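PDB 1SQH: RE68036p from Drosophila melanogaster, which is of unknown function but has a GNAT-like acetyltransferase domain and may transfer acyl groups, perhaps to glycine. Local coordinates for residues R43-Q48 with L64-Y69; A52-N57 with L205-K210; A185-S190 with T200-L205; K210-C215 with S257-R262; A224-F227 with G233-M236. All coordinates share one frame; numbering follows the deposited sequence.

Contact 1. Residues R43-Q48 with L64-Y69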
# COMPACT_ATOMS: atom_id res chain seq x y z
N ARG A 43 9.46 -3.73 -6.66
CA ARG A 43 10.50 -4.52 -7.30
C ARG A 43 10.33 -6.01 -7.00
O ARG A 43 10.68 -6.85 -7.83
CB ARG A 43 11.88 -4.02 -6.89
CG ARG A 43 12.18 -2.64 -7.45
CD ARG A 43 12.10 -2.63 -8.98
NE ARG A 43 13.28 -3.24 -9.59
CZ ARG A 43 13.30 -3.79 -10.80
NH1 ARG A 43 12.20 -3.82 -11.54
NH2 ARG A 43 14.43 -4.29 -11.28
N LYS A 44 9.80 -6.34 -5.82
CA LYS A 44 9.58 -7.74 -5.49
C LYS A 44 8.56 -8.31 -6.49
O LYS A 44 8.78 -9.38 -7.07
CB LYS A 44 9.03 -7.90 -4.08
CG LYS A 44 8.72 -9.36 -3.72
CD LYS A 44 8.29 -9.53 -2.26
CE LYS A 44 6.98 -8.81 -1.97
NZ LYS A 44 6.53 -9.07 -0.58
N TRP A 45 7.47 -7.56 -6.69
CA TRP A 45 6.43 -7.97 -7.62
C TRP A 45 6.97 -8.02 -9.05
O TRP A 45 6.68 -8.97 -9.80
CB TRP A 45 5.23 -7.01 -7.59
CG TRP A 45 4.31 -7.19 -6.41
CD1 TRP A 45 4.20 -8.29 -5.60
CD2 TRP A 45 3.34 -6.25 -5.93
NE1 TRP A 45 3.22 -8.09 -4.66
CE2 TRP A 45 2.67 -6.85 -4.84
CE3 TRP A 45 2.96 -4.95 -6.33
CZ2 TRP A 45 1.65 -6.20 -4.14
CZ3 TRP A 45 1.94 -4.31 -5.63
CH2 TRP A 45 1.30 -4.94 -4.55
N ASP A 46 7.74 -7.00 -9.43
CA ASP A 46 8.32 -6.93 -10.77
C ASP A 46 9.04 -8.25 -11.07
O ASP A 46 8.86 -8.85 -12.12
CB ASP A 46 9.33 -5.78 -10.88
CG ASP A 46 8.67 -4.40 -10.97
OD1 ASP A 46 7.43 -4.32 -11.16
OD2 ASP A 46 9.39 -3.38 -10.87
N ARG A 47 9.87 -8.68 -10.13
CA ARG A 47 10.62 -9.92 -10.28
C ARG A 47 9.69 -11.12 -10.50
O ARG A 47 9.85 -11.88 -11.45
CB ARG A 47 11.46 -10.17 -9.03
CG ARG A 47 12.48 -11.29 -9.14
CD ARG A 47 13.73 -10.81 -9.85
NE ARG A 47 14.81 -11.79 -9.76
CZ ARG A 47 16.02 -11.62 -10.28
NH1 ARG A 47 16.94 -12.56 -10.15
NH2 ARG A 47 16.30 -10.50 -10.94
N GLN A 48 8.70 -11.27 -9.62
CA GLN A 48 7.74 -12.38 -9.70
C GLN A 48 6.95 -12.38 -11.01
O GLN A 48 6.96 -13.37 -11.75
CB GLN A 48 6.75 -12.32 -8.54
CG GLN A 48 7.37 -12.25 -7.15
CD GLN A 48 6.31 -12.01 -6.08
OE1 GLN A 48 5.38 -12.81 -5.93
NE2 GLN A 48 6.45 -10.92 -5.34
N LEU A 64 -0.63 -4.44 -10.16
CA LEU A 64 0.60 -4.90 -9.53
C LEU A 64 1.84 -4.22 -10.15
O LEU A 64 2.98 -4.65 -9.92
CB LEU A 64 0.72 -6.42 -9.65
CG LEU A 64 0.17 -7.26 -8.50
CD1 LEU A 64 -1.20 -6.76 -8.08
CD2 LEU A 64 0.10 -8.73 -8.92
N ARG A 65 1.62 -3.16 -10.92
CA ARG A 65 2.71 -2.45 -11.57
C ARG A 65 2.75 -0.98 -11.16
O ARG A 65 1.77 -0.43 -10.68
CB ARG A 65 2.57 -2.51 -13.10
CG ARG A 65 2.17 -3.87 -13.68
CD ARG A 65 2.95 -5.00 -13.04
NE ARG A 65 4.01 -5.56 -13.88
CZ ARG A 65 3.82 -6.52 -14.78
NH1 ARG A 65 2.61 -7.03 -14.98
NH2 ARG A 65 4.86 -6.99 -15.46
N LYS A 66 3.91 -0.35 -11.35
CA LYS A 66 4.08 1.06 -11.04
C LYS A 66 5.13 1.63 -11.99
O LYS A 66 6.07 0.94 -12.36
CB LYS A 66 4.54 1.28 -9.59
CG LYS A 66 3.46 1.10 -8.53
CD LYS A 66 3.95 1.67 -7.18
CE LYS A 66 2.96 1.43 -6.06
NZ LYS A 66 2.76 -0.03 -5.82
N GLN A 67 4.97 2.89 -12.37
CA GLN A 67 5.94 3.53 -13.25
C GLN A 67 6.55 4.69 -12.47
O GLN A 67 5.87 5.66 -12.12
CB GLN A 67 5.26 4.02 -14.52
CG GLN A 67 4.70 2.88 -15.36
CD GLN A 67 3.44 3.27 -16.11
OE1 GLN A 67 2.36 3.40 -15.51
NE2 GLN A 67 3.56 3.46 -17.42
N PHE A 68 7.84 4.57 -12.18
CA PHE A 68 8.53 5.59 -11.41
C PHE A 68 9.12 6.67 -12.31
O PHE A 68 9.55 6.38 -13.43
CB PHE A 68 9.64 4.92 -10.59
CG PHE A 68 9.11 3.97 -9.53
CD1 PHE A 68 8.68 4.46 -8.30
CD2 PHE A 68 9.01 2.61 -9.78
CE1 PHE A 68 8.15 3.61 -7.33
CE2 PHE A 68 8.48 1.74 -8.82
CZ PHE A 68 8.05 2.24 -7.59
N TYR A 69 9.12 7.91 -11.84
CA TYR A 69 9.66 9.02 -12.62
C TYR A 69 10.49 9.96 -11.76
O TYR A 69 10.43 9.91 -10.54
CB TYR A 69 8.53 9.86 -13.24
CG TYR A 69 7.54 9.12 -14.10
CD1 TYR A 69 6.51 8.38 -13.53
CD2 TYR A 69 7.62 9.19 -15.49
CE1 TYR A 69 5.57 7.72 -14.33
CE2 TYR A 69 6.69 8.54 -16.30
CZ TYR A 69 5.67 7.81 -15.72
OH TYR A 69 4.74 7.18 -16.51
O HOH W 1 6.01 -2.11 -12.09
O HOH W 2 8.43 -0.80 -11.35
O HOH W 3 7.42 -5.00 -14.14
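With CG beside the backbone N (chi1 -77°) and CD1 nearly eclipsing CA (chi2 -20°), Trp45 hangs off helix 34-51 so that one face of its six-membered ring looks at Leu64. Leu64 CG sits over that face, 4.2 Å from the ring centroid and 13° off the normal, a CH-pi contact made by the branch point itself. At the rim, Trp45 CE3 packs 3.6 Å from Leu64 O. The same carbonyl oxygen takes a hydrogen bond from Gln42, one turn back on the helix, while the indole NE1 is held by Asn209, just after helix 199-208.

One residue on, Asp46 handles the polar half of the contact through water. A water 2.8 Å from Asp46 OD1 accepts from Lys66 N at 2.8 Å, and a second lies 2.8 Å from Asp46 OD2 and 3.1 Å from Lys66 O, so the carboxylate is tied to both backbone polar atoms of Lys66 without touching them. Gln42 NE2 also bonds OD1. Arg43 NH1 grips Asp46 OD2 on its anti side in a 2.9 Å salt bridge, with OD2 close to the guanidinium plane; Arg43 NE in turn pairs with Asp19. Helix 34-51 and residues 64-66, which lead into strand 67-71, are joined by one aromatic patch and a hydrated acidic edge, and the nearby arginines would be expected to keep Asp46 ionised.

Contact 2. Residues A52-N57 with L205-K210; sequences AQIPRN and LVRFNK
Asn209 N bonds back to Leu205 O at 2.9 Å in the last turn of helix 199-208, just where Arg207 and Phe208 reach across to Ile54 and Ala52. The partner chain is itself a helix ending: Gln53, with positive phi, is the C-prime residue of a Schellman motif that closes helix 34-51, and Ile54 follows it out of the turn. Two helix C-termini, from the two halves of the protein, thus meet here at the surface.

Phe208 leads with its CZ edge. Ala52 CB lies at that edge, near the ring plane, 4.0 Å from Phe208 CZ. Ile54 arrives from the opposite direction, its chain running out to CD1, which closes obliquely to 3.5 Å from Phe208 CZ. Arg207 is fully extended, CG opposite the backbone N (chi1 -179°), and lays its guanidinium over this apolar pair: Phe208 CZ and Ile54 CD1 lie over the same face, with Ile54 CD1 3.8 Å from Arg207 NH1.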
# COMPACT_ATOMS: atom_id res chain seq x y z
N ALA A 52 6.88 -15.09 -14.04
CA ALA A 52 5.57 -15.65 -14.36
C ALA A 52 5.22 -15.31 -15.81
O ALA A 52 4.07 -15.43 -16.23
CB ALA A 52 4.51 -15.09 -13.42
N GLN A 53 6.24 -14.89 -16.56
CA GLN A 53 6.10 -14.51 -17.96
C GLN A 53 4.80 -13.79 -18.29
O GLN A 53 4.11 -14.15 -19.24
CB GLN A 53 6.26 -15.74 -18.87
CG GLN A 53 5.68 -17.03 -18.32
CD GLN A 53 6.62 -17.71 -17.32
OE1 GLN A 53 6.17 -18.31 -16.34
NE2 GLN A 53 7.92 -17.64 -17.59
N ILE A 54 4.48 -12.77 -17.51
CA ILE A 54 3.27 -11.98 -17.71
C ILE A 54 3.63 -10.65 -18.39
O ILE A 54 4.30 -9.80 -17.81
CB ILE A 54 2.56 -11.68 -16.36
CG1 ILE A 54 2.16 -13.00 -15.69
CG2 ILE A 54 1.32 -10.82 -16.60
CD1 ILE A 54 1.47 -12.81 -14.37
N PRO A 55 3.18 -10.46 -19.64
CA PRO A 55 3.50 -9.20 -20.32
C PRO A 55 3.14 -7.96 -19.50
O PRO A 55 2.06 -7.87 -18.90
CB PRO A 55 2.70 -9.30 -21.62
CG PRO A 55 1.53 -10.15 -21.24
CD PRO A 55 2.18 -11.23 -20.39
N ARG A 56 4.05 -6.99 -19.47
CA ARG A 56 3.80 -5.76 -18.74
C ARG A 56 2.58 -5.11 -19.38
O ARG A 56 2.25 -5.40 -20.54
CB ARG A 56 5.00 -4.82 -18.83
CG ARG A 56 6.28 -5.42 -18.28
CD ARG A 56 7.39 -4.39 -18.24
NE ARG A 56 8.53 -4.88 -17.48
CZ ARG A 56 9.50 -4.10 -16.99
NH1 ARG A 56 9.47 -2.79 -17.17
NH2 ARG A 56 10.49 -4.65 -16.30
N ASN A 57 1.91 -4.24 -18.64
CA ASN A 57 0.72 -3.58 -19.15
C ASN A 57 -0.44 -4.57 -19.29
O ASN A 57 -1.52 -4.20 -19.75
CB ASN A 57 1.03 -2.90 -20.48
CG ASN A 57 1.94 -1.69 -20.32
OD1 ASN A 57 3.04 -1.78 -19.75
ND2 ASN A 57 1.48 -0.54 -20.80
N LEU A 205 -3.68 -10.03 -6.08
CA LEU A 205 -3.09 -10.15 -4.75
C LEU A 205 -3.19 -11.55 -4.15
O LEU A 205 -2.27 -12.01 -3.47
CB LEU A 205 -3.73 -9.14 -3.79
CG LEU A 205 -3.24 -7.69 -3.89
CD1 LEU A 205 -4.07 -6.78 -2.99
CD2 LEU A 205 -1.78 -7.65 -3.49
N VAL A 206 -4.31 -12.23 -4.36
CA VAL A 206 -4.43 -13.57 -3.81
C VAL A 206 -3.47 -14.47 -4.56
O VAL A 206 -3.00 -15.47 -4.04
CB VAL A 206 -5.87 -14.13 -3.94
CG1 VAL A 206 -6.31 -14.10 -5.38
CG2 VAL A 206 -5.93 -15.56 -3.41
N ARG A 207 -3.13 -14.08 -5.79
CA ARG A 207 -2.23 -14.88 -6.60
C ARG A 207 -0.74 -14.68 -6.29
O ARG A 207 -0.00 -15.66 -6.10
CB ARG A 207 -2.47 -14.62 -8.09
CG ARG A 207 -1.57 -15.44 -8.99
CD ARG A 207 -1.80 -15.17 -10.47
NE ARG A 207 -0.87 -15.96 -11.28
CZ ARG A 207 -0.75 -15.85 -12.60
NH1 ARG A 207 -1.50 -14.99 -13.27
NH2 ARG A 207 0.12 -16.61 -13.24
N PHE A 208 -0.31 -13.42 -6.25
CA PHE A 208 1.10 -13.09 -6.02
C PHE A 208 1.52 -12.65 -4.62
O PHE A 208 2.72 -12.57 -4.34
CB PHE A 208 1.52 -12.06 -7.04
CG PHE A 208 1.61 -12.61 -8.43
CD1 PHE A 208 2.63 -13.49 -8.77
CD2 PHE A 208 0.64 -12.31 -9.37
CE1 PHE A 208 2.68 -14.06 -10.04
CE2 PHE A 208 0.68 -12.88 -10.64
CZ PHE A 208 1.71 -13.76 -10.97
N ASN A 209 0.55 -12.37 -3.76
CA ASN A 209 0.85 -11.94 -2.40
C ASN A 209 0.37 -12.99 -1.41
O ASN A 209 -0.38 -13.90 -1.77
CB ASN A 209 0.16 -10.60 -2.10
CG ASN A 209 1.15 -9.44 -1.94
OD1 ASN A 209 2.29 -9.51 -2.41
ND2 ASN A 209 0.71 -8.38 -1.28
N LYS A 210 0.81 -12.89 -0.15
CA LYS A 210 0.34 -13.83 0.86
C LYS A 210 -1.03 -13.34 1.35
O LYS A 210 -1.34 -12.14 1.27
CB LYS A 210 1.31 -13.91 2.05
CG LYS A 210 2.65 -14.56 1.72
CD LYS A 210 3.53 -14.66 2.96
CE LYS A 210 4.96 -15.09 2.62
NZ LYS A 210 5.09 -16.53 2.28

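Contact 3. Residues A185-S190 with T200-L205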
# COMPACT_ATOMS: atom_id res chain seq x y z
N ALA A 185 -14.10 -12.05 -4.51
CA ALA A 185 -15.38 -11.36 -4.63
C ALA A 185 -16.07 -11.13 -3.28
O ALA A 185 -16.72 -10.09 -3.07
CB ALA A 185 -16.30 -12.14 -5.59
N MSE A 186 -15.93 -12.08 -2.36
CA MSE A 186 -16.54 -11.94 -1.05
C MSE A 186 -15.85 -10.83 -0.26
O MSE A 186 -16.52 -9.96 0.30
CB MSE A 186 -16.47 -13.27 -0.29
CG MSE A 186 -16.96 -14.48 -1.09
SE MSE A 186 -18.74 -14.28 -1.86
CE MSE A 186 -18.27 -14.03 -3.72
N VAL A 187 -14.52 -10.87 -0.21
CA VAL A 187 -13.77 -9.84 0.51
C VAL A 187 -14.07 -8.46 -0.08
O VAL A 187 -14.14 -7.47 0.65
CB VAL A 187 -12.23 -10.13 0.48
CG1 VAL A 187 -11.81 -10.60 -0.87
CG2 VAL A 187 -11.44 -8.87 0.84
N HIS A 188 -14.25 -8.40 -1.39
CA HIS A 188 -14.53 -7.13 -2.06
C HIS A 188 -15.95 -6.63 -1.77
O HIS A 188 -16.19 -5.42 -1.73
CB HIS A 188 -14.32 -7.28 -3.57
CG HIS A 188 -14.30 -5.98 -4.31
ND1 HIS A 188 -15.45 -5.27 -4.59
CD2 HIS A 188 -13.28 -5.24 -4.79
CE1 HIS A 188 -15.13 -4.15 -5.22
NE2 HIS A 188 -13.82 -4.11 -5.35
N ASP A 189 -16.88 -7.56 -1.56
CA ASP A 189 -18.27 -7.20 -1.29
C ASP A 189 -18.46 -6.54 0.07
O ASP A 189 -19.44 -5.82 0.28
CB ASP A 189 -19.18 -8.42 -1.36
CG ASP A 189 -20.63 -8.07 -1.04
OD1 ASP A 189 -21.21 -7.23 -1.77
OD2 ASP A 189 -21.20 -8.62 -0.07
N SER A 190 -17.55 -6.80 1.00
CA SER A 190 -17.68 -6.22 2.34
C SER A 190 -17.02 -4.85 2.46
O SER A 190 -16.91 -4.30 3.55
CB SER A 190 -17.10 -7.19 3.38
OG SER A 190 -15.75 -7.49 3.11
N THR A 200 -10.41 -7.30 -9.66
CA THR A 200 -9.27 -7.90 -10.34
C THR A 200 -7.95 -7.61 -9.62
O THR A 200 -7.02 -8.41 -9.70
CB THR A 200 -9.23 -7.46 -11.84
OG1 THR A 200 -7.89 -7.57 -12.33
CG2 THR A 200 -9.75 -6.05 -12.01
N TYR A 201 -7.88 -6.48 -8.91
CA TYR A 201 -6.68 -6.16 -8.13
C TYR A 201 -6.60 -7.21 -7.04
O TYR A 201 -5.57 -7.85 -6.85
CB TYR A 201 -6.80 -4.77 -7.49
CG TYR A 201 -5.73 -4.46 -6.45
CD1 TYR A 201 -4.39 -4.79 -6.65
CD2 TYR A 201 -6.06 -3.77 -5.27
CE1 TYR A 201 -3.40 -4.45 -5.72
CE2 TYR A 201 -5.08 -3.42 -4.33
CZ TYR A 201 -3.75 -3.75 -4.57
OH TYR A 201 -2.77 -3.39 -3.67
N LEU A 202 -7.71 -7.41 -6.33
CA LEU A 202 -7.75 -8.40 -5.26
C LEU A 202 -7.37 -9.80 -5.78
O LEU A 202 -6.66 -10.55 -5.11
CB LEU A 202 -9.13 -8.42 -4.60
CG LEU A 202 -9.30 -7.55 -3.34
CD1 LEU A 202 -8.79 -6.16 -3.59
CD2 LEU A 202 -10.77 -7.50 -2.94
N GLN A 203 -7.83 -10.13 -6.99
CA GLN A 203 -7.52 -11.42 -7.58
C GLN A 203 -6.02 -11.56 -7.86
O GLN A 203 -5.45 -12.66 -7.75
CB GLN A 203 -8.35 -11.62 -8.87
CG GLN A 203 -9.66 -12.36 -8.62
CD GLN A 203 -10.66 -12.21 -9.75
OE1 GLN A 203 -10.29 -12.07 -10.92
NE2 GLN A 203 -11.95 -12.26 -9.42
N ALA A 204 -5.38 -10.45 -8.21
CA ALA A 204 -3.94 -10.46 -8.47
C ALA A 204 -3.20 -10.69 -7.14
O ALA A 204 -2.22 -11.46 -7.07
CB ALA A 204 -3.50 -9.14 -9.10
N LEU A 205 -3.68 -10.03 -6.08
CA LEU A 205 -3.09 -10.15 -4.75
C LEU A 205 -3.19 -11.55 -4.15
O LEU A 205 -2.27 -12.01 -3.47
CB LEU A 205 -3.73 -9.14 -3.79
CG LEU A 205 -3.24 -7.69 -3.89
CD1 LEU A 205 -4.07 -6.78 -2.99
CD2 LEU A 205 -1.78 -7.65 -3.49
O HOH W 4 -13.06 -13.66 -6.79
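Helices 184-189 and 199-208 are the pair that follows the first strand of the C-terminal domain, consistent with the first two helices of a GNAT acetyltransferase fold, and this contact is where they pack. The joint turns on one methyl group. Leu202 CD2 reaches out from the second helix and meets Val187 tip to tip, 3.9 Å from Val187 CG1, then fits against His188, 3.6 Å from His188 CB.

The two side chains of that second pair cross at about a right angle. Because His188 CG lies opposite its backbone N (chi1 -168°), the imidazole swings out across Leu202 and presents its edge: Leu202 CD2 stays near the ring plane, 3.9 Å from His188 CD2. The ring's rotation is set from outside, by the hydrogen bond of NE2 to Gly197 O in the connecting loop and by the ring of Trp191.

A water adds a polar stitch at one margin, accepting from Ala185 N at 3.0 Å and from Gln203 NE2 at 3.2 Å. Past the last turn of the first helix, Ser190 OG folds back to Val187 O at 2.9 Å, its oxygen well above the carbonyl plane. Beneath both helices runs the sheet: Val187 presses on Trp225 and Phe227 of strand 222-228, Leu205 on Phe227 and on Met236 of strand 234-239, while Ala204 turns to Leu64 of the N-terminal half.

Contact 4. Residues K210-C215 with S257-R262; sequences KSLGIC and SREIAR
Lys210 and Glu259 approach from opposite directions and cross, the end of the glutamate resting on the methylenes of the lysine. Glu259 leaves helix 248-263 with CG opposite its backbone N (chi1 -179°) and stays extended, which brings its carboxylate against the aliphatic part of Lys210. Glu259 CG packs 3.6 Å from Lys210 CD, and OE1 comes to 3.5 Å from the same carbon. Only at its last torsion does the lysine bend, yet its charge remains loosely matched: the Lys210 NZ to Glu259 OE1 salt bridge is long, 3.9 Å.

A firmer tie runs through water, which donates to Glu259 OE1 at 2.9 Å and accepts from Ser211 N at 3.0 Å, linking the side chain to the start of strand 211-216. The other carboxylate oxygen, Glu259 OE2, lies 3.7 Å from Leu212 CD2, the leucine passing it at a slant. On the inner side, Ile260 CG1 touches Lys210 CD at 4.2 Å.

Deeper in, Leu212 continues onto Leu252 and Ala255 of helix 248-263. A long helix packed against the antiparallel strands 211-216 and 222-228 in this way is consistent with the central helix of the GNAT acetyltransferase fold.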
# COMPACT_ATOMS: atom_id res chain seq x y z
N LYS A 210 0.81 -12.89 -0.15
CA LYS A 210 0.34 -13.83 0.86
C LYS A 210 -1.03 -13.34 1.35
O LYS A 210 -1.34 -12.14 1.27
CB LYS A 210 1.31 -13.91 2.05
CG LYS A 210 2.65 -14.56 1.72
CD LYS A 210 3.53 -14.66 2.96
CE LYS A 210 4.96 -15.09 2.62
NZ LYS A 210 5.09 -16.53 2.28
N SER A 211 -1.86 -14.27 1.82
CA SER A 211 -3.18 -13.94 2.33
C SER A 211 -3.61 -15.02 3.33
O SER A 211 -3.02 -16.10 3.38
CB SER A 211 -4.19 -13.86 1.19
OG SER A 211 -4.33 -15.12 0.56
N LEU A 212 -4.62 -14.72 4.14
CA LEU A 212 -5.12 -15.68 5.11
C LEU A 212 -6.61 -15.52 5.32
O LEU A 212 -7.12 -14.41 5.46
CB LEU A 212 -4.40 -15.51 6.46
CG LEU A 212 -2.99 -16.10 6.61
CD1 LEU A 212 -2.51 -15.94 8.05
CD2 LEU A 212 -3.01 -17.57 6.24
N GLY A 213 -7.32 -16.64 5.33
CA GLY A 213 -8.75 -16.60 5.53
C GLY A 213 -9.18 -17.54 6.63
O GLY A 213 -8.55 -18.57 6.88
N ILE A 214 -10.27 -17.17 7.31
CA ILE A 214 -10.84 -17.98 8.38
C ILE A 214 -12.20 -18.51 7.91
O ILE A 214 -13.13 -17.74 7.62
CB ILE A 214 -11.08 -17.13 9.67
CG1 ILE A 214 -9.78 -16.52 10.18
CG2 ILE A 214 -11.68 -18.01 10.75
CD1 ILE A 214 -8.81 -17.53 10.77
N CYS A 215 -12.34 -19.83 7.83
CA CYS A 215 -13.60 -20.42 7.40
C CYS A 215 -14.17 -21.36 8.46
O CYS A 215 -13.42 -21.99 9.21
CB CYS A 215 -13.42 -21.19 6.09
SG CYS A 215 -12.98 -20.15 4.69
N SER A 257 1.68 -11.57 10.22
CA SER A 257 2.95 -10.92 10.57
C SER A 257 4.07 -11.96 10.62
O SER A 257 5.16 -11.76 10.04
CB SER A 257 2.83 -10.21 11.93
OG SER A 257 1.93 -9.11 11.87
N ARG A 258 3.80 -13.06 11.31
CA ARG A 258 4.77 -14.15 11.41
C ARG A 258 5.07 -14.74 10.03
O ARG A 258 6.23 -14.86 9.65
CB ARG A 258 4.23 -15.27 12.29
CG ARG A 258 4.49 -15.09 13.76
CD ARG A 258 5.68 -15.92 14.20
NE ARG A 258 5.56 -17.33 13.81
CZ ARG A 258 6.00 -18.34 14.54
NH1 ARG A 258 6.57 -18.11 15.72
NH2 ARG A 258 5.91 -19.58 14.09
N GLU A 259 4.03 -15.10 9.29
CA GLU A 259 4.22 -15.71 7.98
C GLU A 259 5.05 -14.85 7.05
O GLU A 259 5.95 -15.36 6.38
CB GLU A 259 2.87 -16.04 7.30
CG GLU A 259 3.05 -16.71 5.92
CD GLU A 259 1.74 -17.18 5.28
OE1 GLU A 259 1.74 -17.43 4.06
OE2 GLU A 259 0.72 -17.33 5.99
N ILE A 260 4.77 -13.56 7.01
CA ILE A 260 5.52 -12.68 6.13
C ILE A 260 6.98 -12.60 6.56
O ILE A 260 7.88 -12.74 5.75
CB ILE A 260 4.94 -11.24 6.08
CG1 ILE A 260 3.57 -11.25 5.41
CG2 ILE A 260 5.92 -10.31 5.33
CD1 ILE A 260 2.91 -9.87 5.34
N ALA A 261 7.20 -12.37 7.85
CA ALA A 261 8.56 -12.24 8.37
C ALA A 261 9.41 -13.49 8.19
O ALA A 261 10.63 -13.40 8.03
CB ALA A 261 8.51 -11.86 9.85
N ARG A 262 8.78 -14.66 8.19
CA ARG A 262 9.57 -15.87 8.04
C ARG A 262 9.76 -16.26 6.58
O ARG A 262 10.54 -17.15 6.27
CB ARG A 262 8.93 -17.00 8.83
CG ARG A 262 8.87 -16.70 10.31
CD ARG A 262 9.05 -17.95 11.12
NE ARG A 262 9.10 -17.69 12.55
CZ ARG A 262 9.35 -18.63 13.46
NH1 ARG A 262 9.57 -19.89 13.07
NH2 ARG A 262 9.38 -18.33 14.75
O HOH W 5 -0.55 -16.88 2.40

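Contact 5. Residues A224-F227 with G233-M236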
# COMPACT_ATOMS: atom_id res chain seq x y z
N ALA A 224 -13.60 -14.31 7.81
CA ALA A 224 -12.61 -13.29 8.17
C ALA A 224 -11.37 -13.49 7.31
O ALA A 224 -11.04 -14.61 6.93
CB ALA A 224 -12.25 -13.41 9.66
N TRP A 225 -10.66 -12.40 7.01
CA TRP A 225 -9.48 -12.51 6.16
C TRP A 225 -8.48 -11.37 6.35
O TRP A 225 -8.80 -10.33 6.93
CB TRP A 225 -9.93 -12.56 4.69
CG TRP A 225 -10.87 -11.45 4.34
CD1 TRP A 225 -10.53 -10.16 4.03
CD2 TRP A 225 -12.30 -11.49 4.40
NE1 TRP A 225 -11.66 -9.39 3.91
CE2 TRP A 225 -12.76 -10.18 4.13
CE3 TRP A 225 -13.23 -12.49 4.67
CZ2 TRP A 225 -14.12 -9.85 4.12
CZ3 TRP A 225 -14.59 -12.17 4.66
CH2 TRP A 225 -15.02 -10.86 4.39
N ILE A 226 -7.26 -11.58 5.86
CA ILE A 226 -6.20 -10.60 5.97
C ILE A 226 -5.30 -10.79 4.74
O ILE A 226 -5.09 -11.91 4.28
CB ILE A 226 -5.42 -10.79 7.30
CG1 ILE A 226 -4.67 -9.51 7.69
CG2 ILE A 226 -4.45 -11.96 7.18
CD1 ILE A 226 -3.39 -9.32 6.96
N PHE A 227 -4.79 -9.69 4.20
CA PHE A 227 -3.93 -9.74 3.01
C PHE A 227 -2.55 -9.18 3.27
O PHE A 227 -2.32 -8.51 4.28
CB PHE A 227 -4.50 -8.86 1.89
CG PHE A 227 -5.62 -9.46 1.12
CD1 PHE A 227 -6.92 -9.42 1.61
CD2 PHE A 227 -5.38 -10.02 -0.13
CE1 PHE A 227 -7.98 -9.93 0.86
CE2 PHE A 227 -6.42 -10.54 -0.90
CZ PHE A 227 -7.73 -10.49 -0.41
N GLY A 233 3.39 -5.40 3.81
CA GLY A 233 2.94 -5.49 5.19
C GLY A 233 1.52 -6.03 5.25
O GLY A 233 1.09 -6.75 4.35
N LEU A 234 0.78 -5.67 6.30
CA LEU A 234 -0.59 -6.14 6.48
C LEU A 234 -1.62 -5.18 5.91
O LEU A 234 -1.43 -3.97 5.96
CB LEU A 234 -0.91 -6.34 7.96
CG LEU A 234 -0.58 -7.65 8.70
CD1 LEU A 234 0.79 -8.16 8.31
CD2 LEU A 234 -0.67 -7.39 10.21
N GLY A 235 -2.71 -5.74 5.40
CA GLY A 235 -3.77 -4.90 4.86
C GLY A 235 -5.12 -5.59 4.70
O GLY A 235 -5.22 -6.82 4.76
N MSE A 236 -6.15 -4.78 4.49
CA MSE A 236 -7.52 -5.25 4.27
C MSE A 236 -8.03 -6.27 5.27
O MSE A 236 -8.75 -7.21 4.90
CB MSE A 236 -7.63 -5.81 2.86
CG MSE A 236 -7.43 -4.78 1.78
SE MSE A 236 -6.60 -5.54 0.22
CE MSE A 236 -4.75 -5.35 0.81
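Phe227 and Gly235 exchange two backbone hydrogen bonds and so form an antiparallel hydrogen-bonded pair in the hairpin of strands 222-228 and 234-239. Phe227 N donates to Gly235 O at 3.0 Å and 159°; the return bond, Gly235 N to Phe227 O, is also 3.0 Å but more bent at 144°. The hairpin probably corresponds to the third and fourth strands of a GNAT domain, and Leu234 also makes a backbone bond to Thr269 of strand 268-273, at the seam with the larger sheet.

Just after the pair, Met236, a selenomethionine in the model, takes a left-handed helical backbone conformation and interrupts the regular extended conformation within strand 234-239. Its side chain, bent at its second and third torsions, folds over Phe227: SE lies over one face of the ring, 4.4 Å from the centroid and 25° off the normal, a Met-aromatic contact, and CE closes to 3.7 Å from Phe227 CB. Ile226 and Leu234 pack together under helix 248-263, Ile226 CD1 standing 3.7 Å from Leu234 CG. Both residues touch Met256 of that helix, whereas Phe227 and Trp225 face the side of helix 184-189. Trp225 CD1 comes to 3.6 Å from Met236 O, while the buried indole nitrogen NE1 finds no hydrogen-bonding partner in the model.

In the fold
Contact 1 lies in the N-terminal half, contacts 3, 4 and 5 in the C-terminal half, and contact 2 bridges the two. Contacts 1 and 2 touch, their centres 10 Å apart; contacts 2 and 3 share helix 199-208, which also packs on contact 1. From that helix the chain runs into strand 211-216 of contact 4. Contact 5 is nested in the loop that contact 4 closes, only 8 Å away, both involving the four-stranded antiparallel sheet. Helices 184-189 and 199-208 pack on one face of that sheet and helix 248-263 on the other, consistent with a GNAT-like layout, with helix 199-208 at the junction with the N-terminal half and a mixed sheet running through both halves.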